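Local coordinates for aminoglycoside N(3)-acetyltransferase, AAC(3)-IVa (Escherichia coli, PDB 6MN3), which transfers an acetyl group from acetyl-CoA to the 3-amino group of 2-deoxystreptamine aminoglycosides, probably conferring resistance to gentamicin, kanamycin, tobramycin and apramycin, at residues 120-128 / 182-190. Numbering follows the deposited sequence.
Sequences PLPLPPHSP and RVDYLENDH
Leu123, Pro124 and Pro125 lean on Val183, Tyr185 and Glu187 in a contact carried by apolar groups, a clear example of a proline-rich loop moulded to a strand. The CD2 methyl of Leu123 lies 3.6 Å from Tyr185 CB and 3.7 Å from Val183 CG1. With Tyr185 CG between its backbone N and carbonyl carbon (chi1 52°), the ring reaches Pro125, whose CD comes within 3.6 Å of Tyr185 CE1. Leu123 CD2 and Pro125 CD approach this ring obliquely; Glu187 CG sits in plane at its edge, 3.7 Å from Pro125 CD. A cis peptide bond precedes Pro124, whose CG approaches Leu186 O at 3.4 Å.

Strand 181-187 forms a two-stranded antiparallel hairpin with 168-174, set apart from the main mixed sheet of this Antibiotic_NAT fold, and the loop between helices 113-117 and 131-137 packs against it.

No polar bond joins the two segments; the firm ones here lie within 182-190 or lead to other parts of the chain. Tyr185 OH donates to Glu187 OE1 (3.1 Å), nearly along the C-O axis, tying together two side chains that both touch Pro125 CD. Asn188 OD1 lies 3.9 Å from Pro124 CB, the side chains crossing at about a right angle, while its ND2 is hydrogen-bonded to Glu159.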
loop_
_atom_site.group_PDB
_atom_site.type_symbol
_atom_site.label_atom_id
_atom_site.label_comp_id
_atom_site.label_asym_id
_atom_site.label_seq_id
_atom_site.Cartn_x
_atom_site.Cartn_y
_atom_site.Cartn_z
ATOM N N PRO A 120 -9.094 -11.264 -10.272
ATOM C CA PRO A 120 -8.002 -12.192 -10.610
ATOM C C PRO A 120 -6.663 -11.489 -10.773
ATOM O O PRO A 120 -6.515 -10.335 -10.365
ATOM C CB PRO A 120 -8.475 -12.818 -11.928
ATOM C CG PRO A 120 -9.347 -11.768 -12.538
ATOM C CD PRO A 120 -10.042 -11.094 -11.388
ATOM N N LEU A 121 -5.693 -12.164 -11.379
ATOM C CA LEU A 121 -4.337 -11.627 -11.478
ATOM C C LEU A 121 -4.340 -10.379 -12.355
ATOM O O LEU A 121 -4.711 -10.461 -13.536
ATOM C CB LEU A 121 -3.379 -12.679 -12.038
ATOM C CG LEU A 121 -1.873 -12.463 -11.798
ATOM C CD1 LEU A 121 -1.098 -13.769 -11.954
ATOM C CD2 LEU A 121 -1.273 -11.386 -12.693
ATOM N N PRO A 122 -3.941 -9.209 -11.831
ATOM C CA PRO A 122 -3.854 -8.014 -12.678
ATOM C C PRO A 122 -2.435 -7.754 -13.165
ATOM O O PRO A 122 -1.485 -7.805 -12.378
ATOM C CB PRO A 122 -4.347 -6.893 -11.751
ATOM C CG PRO A 122 -4.359 -7.498 -10.330
ATOM C CD PRO A 122 -3.747 -8.871 -10.412
ATOM N N LEU A 123 -2.278 -7.471 -14.457
ATOM C CA LEU A 123 -0.980 -7.145 -15.040
ATOM C C LEU A 123 -1.053 -5.768 -15.687
ATOM O O LEU A 123 -1.805 -5.593 -16.662
ATOM C CB LEU A 123 -0.555 -8.196 -16.072
ATOM C CG LEU A 123 -0.694 -9.670 -15.680
ATOM C CD1 LEU A 123 -1.982 -10.258 -16.241
ATOM C CD2 LEU A 123 0.512 -10.484 -16.125
ATOM N N PRO A 124 -0.309 -4.757 -15.204
ATOM C CA PRO A 124 0.611 -4.728 -14.058
ATOM C C PRO A 124 -0.087 -4.973 -12.715
ATOM O O PRO A 124 -1.315 -4.911 -12.661
ATOM C CB PRO A 124 1.198 -3.309 -14.121
ATOM C CG PRO A 124 1.028 -2.893 -15.536
ATOM C CD PRO A 124 -0.281 -3.485 -15.944
ATOM N N PRO A 125 0.684 -5.253 -11.658
ATOM C CA PRO A 125 0.061 -5.622 -10.374
ATOM C C PRO A 125 -0.917 -4.596 -9.826
ATOM O O PRO A 125 -1.837 -4.976 -9.090
ATOM C CB PRO A 125 1.270 -5.793 -9.444
ATOM C CG PRO A 125 2.383 -6.178 -10.353
ATOM C CD PRO A 125 2.150 -5.419 -11.625
ATOM N N HIS A 126 -0.758 -3.315 -10.151
ATOM C CA HIS A 126 -1.621 -2.291 -9.572
ATOM C C HIS A 126 -2.467 -1.612 -10.641
ATOM O O HIS A 126 -2.534 -0.379 -10.709
ATOM C CB HIS A 126 -0.777 -1.271 -8.808
ATOM C CG HIS A 126 0.197 -1.899 -7.860
ATOM N ND1 HIS A 126 1.515 -1.505 -7.774
ATOM C CD2 HIS A 126 0.047 -2.907 -6.969
ATOM C CE1 HIS A 126 2.132 -2.237 -6.865
ATOM N NE2 HIS A 126 1.264 -3.096 -6.361
ATOM N N SER A 127 -3.129 -2.416 -11.465
ATOM C CA SER A 127 -3.956 -1.931 -12.559
ATOM C C SER A 127 -5.291 -1.424 -12.027
ATOM O O SER A 127 -5.598 -1.569 -10.841
ATOM C CB SER A 127 -4.154 -3.054 -13.574
ATOM O OG SER A 127 -5.178 -3.939 -13.154
ATOM N N PRO A 128 -6.114 -0.805 -12.882
ATOM C CA PRO A 128 -7.470 -0.424 -12.450
ATOM C C PRO A 128 -8.350 -1.596 -12.036
ATOM O O PRO A 128 -9.461 -1.364 -11.540
ATOM C CB PRO A 128 -8.043 0.290 -13.681
ATOM C CG PRO A 128 -6.849 0.845 -14.366
ATOM C CD PRO A 128 -5.748 -0.157 -14.156
ATOM N N ARG A 182 5.466 -19.527 -16.388
ATOM C CA ARG A 182 5.882 -18.136 -16.239
ATOM C C ARG A 182 4.941 -17.201 -17.000
ATOM O O ARG A 182 4.549 -17.495 -18.130
ATOM C CB ARG A 182 7.321 -17.979 -16.723
ATOM C CG ARG A 182 8.002 -16.669 -16.367
ATOM C CD ARG A 182 9.161 -16.413 -17.311
ATOM N NE ARG A 182 10.418 -16.129 -16.628
ATOM C CZ ARG A 182 11.363 -15.329 -17.113
ATOM N NH1 ARG A 182 11.188 -14.711 -18.276
ATOM N NH2 ARG A 182 12.485 -15.138 -16.434
ATOM N N VAL A 183 4.526 -16.116 -16.342
ATOM C CA VAL A 183 3.669 -15.095 -16.930
ATOM C C VAL A 183 4.405 -13.768 -16.819
ATOM O O VAL A 183 4.473 -13.182 -15.734
ATOM C CB VAL A 183 2.306 -15.023 -16.233
ATOM C CG1 VAL A 183 1.405 -14.022 -16.959
ATOM C CG2 VAL A 183 1.659 -16.388 -16.170
ATOM N N ASP A 184 4.939 -13.290 -17.937
ATOM C CA ASP A 184 5.651 -12.022 -17.998
ATOM C C ASP A 184 4.718 -10.894 -18.429
ATOM O O ASP A 184 3.755 -11.100 -19.175
ATOM C CB ASP A 184 6.838 -12.118 -18.963
ATOM C CG ASP A 184 7.699 -13.336 -18.702
ATOM O OD1 ASP A 184 7.150 -14.454 -18.629
ATOM O OD2 ASP A 184 8.925 -13.173 -18.542
ATOM N N TYR A 185 5.024 -9.690 -17.954
ATOM C CA TYR A 185 4.229 -8.503 -18.238
ATOM C C TYR A 185 5.168 -7.304 -18.311
ATOM O O TYR A 185 6.383 -7.433 -18.148
ATOM C CB TYR A 185 3.139 -8.301 -17.178
ATOM C CG TYR A 185 3.662 -8.310 -15.757
ATOM C CD1 TYR A 185 3.960 -7.125 -15.100
ATOM C CD2 TYR A 185 3.861 -9.506 -15.075
ATOM C CE1 TYR A 185 4.441 -7.129 -13.804
ATOM C CE2 TYR A 185 4.344 -9.518 -13.780
ATOM C CZ TYR A 185 4.632 -8.326 -13.150
ATOM O OH TYR A 185 5.112 -8.326 -11.860
ATOM N N LEU A 186 4.596 -6.128 -18.560
ATOM C CA LEU A 186 5.351 -4.878 -18.596
ATOM C C LEU A 186 4.864 -4.007 -17.446
ATOM O O LEU A 186 3.746 -3.481 -17.490
ATOM C CB LEU A 186 5.184 -4.176 -19.942
ATOM C CG LEU A 186 5.779 -4.913 -21.145
ATOM C CD1 LEU A 186 5.512 -4.149 -22.432
ATOM C CD2 LEU A 186 7.272 -5.148 -20.954
ATOM N N GLU A 187 5.700 -3.858 -16.423
ATOM C CA GLU A 187 5.340 -3.146 -15.207
ATOM C C GLU A 187 6.033 -1.793 -15.148
ATOM O O GLU A 187 7.103 -1.596 -15.729
ATOM C CB GLU A 187 5.708 -3.967 -13.966
ATOM C CG GLU A 187 5.070 -3.480 -12.675
ATOM C CD GLU A 187 5.701 -4.099 -11.444
ATOM O OE1 GLU A 187 5.919 -5.329 -11.442
ATOM O OE2 GLU A 187 5.983 -3.355 -10.483
ATOM N N ASN A 188 5.407 -0.861 -14.433
ATOM C CA ASN A 188 5.978 0.464 -14.201
ATOM C C ASN A 188 6.655 0.492 -12.831
ATOM O O ASN A 188 6.161 1.069 -11.861
ATOM C CB ASN A 188 4.893 1.529 -14.317
ATOM C CG ASN A 188 3.638 1.163 -13.549
ATOM O OD1 ASN A 188 2.996 0.153 -13.835
ATOM N ND2 ASN A 188 3.286 1.981 -12.563
ATOM N N ASP A 189 7.814 -0.156 -12.766
ATOM C CA ASP A 189 8.579 -0.269 -11.535
ATOM C C ASP A 189 9.873 0.529 -11.633
ATOM O O ASP A 189 10.479 0.635 -12.703
ATOM C CB ASP A 189 8.898 -1.734 -11.214
ATOM C CG ASP A 189 9.003 -1.997 -9.723
ATOM O OD1 ASP A 189 8.589 -3.088 -9.279
ATOM O OD2 ASP A 189 9.496 -1.110 -8.995
ATOM N N HIS A 190 10.285 1.089 -10.502
ATOM C CA HIS A 190 11.530 1.841 -10.399
ATOM C C HIS A 190 11.942 1.862 -8.931
ATOM O O HIS A 190 11.395 1.122 -8.106
ATOM C CB HIS A 190 11.373 3.251 -10.979
ATOM C CG HIS A 190 10.063 3.898 -10.650
ATOM N ND1 HIS A 190 9.895 4.728 -9.564
ATOM C CD2 HIS A 190 8.859 3.838 -11.269
ATOM C CE1 HIS A 190 8.644 5.152 -9.525
ATOM N NE2 HIS A 190 7.994 4.626 -10.549
#